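Local coordinates for protein peptidyl tryptophan dihydroxylase (Pseudomonas putida, PDB 7CTQ) that uses FAD to dihydroxylate a peptidyl tryptophan, a step essential for biogenesis of the tryptophylquinone cofactor of quinohemoprotein amine dehydrogenase, at residues A[407-411]-A[423-427]. Residues are numbered along the deposited sequence; the frame is centred on the assembly and turned at random.
Sequences LEAVV and RRWLL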
loop_
_atom_site.group_PDB
_atom_site.type_symbol
_atom_site.label_atom_id
_atom_site.label_comp_id
_atom_site.label_asym_id
_atom_site.label_seq_id
_atom_site.Cartn_x
_atom_site.Cartn_y
_atom_site.Cartn_z
ATOM N N LEU A 407 3.711 -14.579 38.767
ATOM C CA LEU A 407 3.610 -13.294 38.074
ATOM C C LEU A 407 3.895 -12.134 39.015
ATOM O O LEU A 407 4.628 -11.204 38.658
ATOM C CB LEU A 407 2.225 -13.138 37.433
ATOM C CG LEU A 407 2.003 -11.809 36.707
ATOM C CD1 LEU A 407 3.151 -11.529 35.757
ATOM C CD2 LEU A 407 0.690 -11.812 35.955
ATOM N N GLU A 408 3.352 -12.188 40.235
ATOM C CA GLU A 408 3.555 -11.102 41.189
ATOM C C GLU A 408 5.039 -10.830 41.416
ATOM O O GLU A 408 5.476 -9.673 41.400
ATOM C CB GLU A 408 2.849 -11.431 42.505
ATOM C CG GLU A 408 1.335 -11.296 42.421
ATOM C CD GLU A 408 0.759 -10.267 43.397
ATOM O OE1 GLU A 408 1.543 -9.477 43.972
ATOM O OE2 GLU A 408 -0.482 -10.250 43.583
ATOM N N ALA A 409 5.834 -11.889 41.589
ATOM C CA ALA A 409 7.278 -11.722 41.755
ATOM C C ALA A 409 7.938 -11.194 40.482
ATOM O O ALA A 409 8.851 -10.360 40.551
ATOM C CB ALA A 409 7.911 -13.052 42.171
ATOM N N VAL A 410 7.496 -11.673 39.313
ATOM C CA VAL A 410 8.131 -11.307 38.045
ATOM C C VAL A 410 8.070 -9.801 37.821
ATOM O O VAL A 410 9.034 -9.187 37.343
ATOM C CB VAL A 410 7.480 -12.084 36.883
ATOM C CG1 VAL A 410 7.957 -11.561 35.538
ATOM C CG2 VAL A 410 7.777 -13.569 37.009
ATOM N N VAL A 411 6.954 -9.176 38.192
ATOM C CA VAL A 411 6.728 -7.763 37.919
ATOM C C VAL A 411 6.989 -6.884 39.142
ATOM O O VAL A 411 6.779 -5.667 39.080
ATOM C CB VAL A 411 5.305 -7.546 37.380
ATOM C CG1 VAL A 411 5.024 -8.538 36.262
ATOM C CG2 VAL A 411 4.286 -7.718 38.491
ATOM N N ARG A 423 0.542 -6.641 33.117
ATOM C CA ARG A 423 -0.528 -7.605 33.373
ATOM C C ARG A 423 -1.597 -7.572 32.288
ATOM O O ARG A 423 -2.130 -8.617 31.898
ATOM C CB ARG A 423 -1.172 -7.322 34.727
ATOM C CG ARG A 423 -0.284 -7.617 35.907
ATOM C CD ARG A 423 -1.023 -7.349 37.210
ATOM N NE ARG A 423 -0.265 -7.827 38.364
ATOM C CZ ARG A 423 -0.323 -9.066 38.847
ATOM N NH1 ARG A 423 -1.109 -9.971 38.283
ATOM N NH2 ARG A 423 0.402 -9.398 39.905
ATOM N N ARG A 424 -1.958 -6.376 31.827
ATOM C CA ARG A 424 -2.956 -6.261 30.765
ATOM C C ARG A 424 -2.464 -6.891 29.469
ATOM O O ARG A 424 -3.230 -7.551 28.766
ATOM C CB ARG A 424 -3.308 -4.794 30.539
ATOM C CG ARG A 424 -4.145 -4.182 31.648
ATOM C CD ARG A 424 -4.766 -2.878 31.182
ATOM N NE ARG A 424 -3.767 -1.951 30.645
ATOM C CZ ARG A 424 -3.080 -1.084 31.384
ATOM N NH1 ARG A 424 -3.276 -1.028 32.699
ATOM N NH2 ARG A 424 -2.186 -0.279 30.814
ATOM N N TRP A 425 -1.190 -6.682 29.122
ATOM C CA TRP A 425 -0.645 -7.328 27.929
ATOM C C TRP A 425 -0.717 -8.846 28.052
ATOM O O TRP A 425 -1.147 -9.536 27.124
ATOM C CB TRP A 425 0.799 -6.866 27.692
ATOM C CG TRP A 425 1.371 -7.321 26.386
ATOM C CD1 TRP A 425 1.245 -6.700 25.176
ATOM C CD2 TRP A 425 2.152 -8.501 26.154
ATOM N NE1 TRP A 425 1.904 -7.424 24.205
ATOM C CE2 TRP A 425 2.470 -8.530 24.782
ATOM C CE3 TRP A 425 2.622 -9.536 26.979
ATOM C CZ2 TRP A 425 3.235 -9.556 24.210
ATOM C CZ3 TRP A 425 3.384 -10.554 26.409
ATOM C CH2 TRP A 425 3.683 -10.551 25.038
ATOM N N LEU A 426 -0.325 -9.387 29.207
ATOM C CA LEU A 426 -0.333 -10.838 29.367
ATOM C C LEU A 426 -1.738 -11.405 29.223
ATOM O O LEU A 426 -1.925 -12.509 28.693
ATOM C CB LEU A 426 0.258 -11.213 30.723
ATOM C CG LEU A 426 1.754 -10.882 30.845
ATOM C CD1 LEU A 426 2.213 -10.988 32.300
ATOM C CD2 LEU A 426 2.580 -11.795 29.947
ATOM N N LEU A 427 -2.731 -10.685 29.731
ATOM C CA LEU A 427 -4.117 -11.119 29.581
ATOM C C LEU A 427 -4.486 -11.227 28.112
ATOM O O LEU A 427 -5.079 -12.217 27.671
ATOM C CB LEU A 427 -5.036 -10.123 30.278
ATOM C CG LEU A 427 -6.274 -10.655 30.968
ATOM C CD1 LEU A 427 -5.868 -11.215 32.320
ATOM C CD2 LEU A 427 -7.288 -9.535 31.105
#
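Leu407 and Arg423 meet where a short helix packs against the C-terminal helix, and they illustrate how an arginine can serve both the apolar and the charged side of a helix interface. The Arg423 chain runs extended from CG to NE (chi2 -178°), which carries the guanidinium across to the other helix. Leu407 CG lies over one face of that group, toward its rim, while Leu407 CD2 comes 3.5 Å from Arg423 NH1. At the guanidinium edge, near its plane, Glu408 CG approaches Arg423 NH2 to 3.3 Å. The Glu408 chain then bends at chi2, and its carboxylate stands 79° from the guanidinium plane. Glu408 OE2 is 3.9 Å from Arg423 NH2, a long salt bridge of charges alone, with no N-H directed at the oxygen. Deeper in, Leu407 and Leu426 reach tip to tip, their CD1 atoms 3.6 Å apart. With an alanine at Arg423, Glu408 would probably lose the nearby positive charge of this long pair, and Leu407 the flat group beneath it. Leu401 of helix 395-402 touches both Leu407 and Leu426, while Val411 rests on Gln419 and Val422, joining helices 395-402, 407-410 and 416-428 in a small helical cluster far from the centre of the chain.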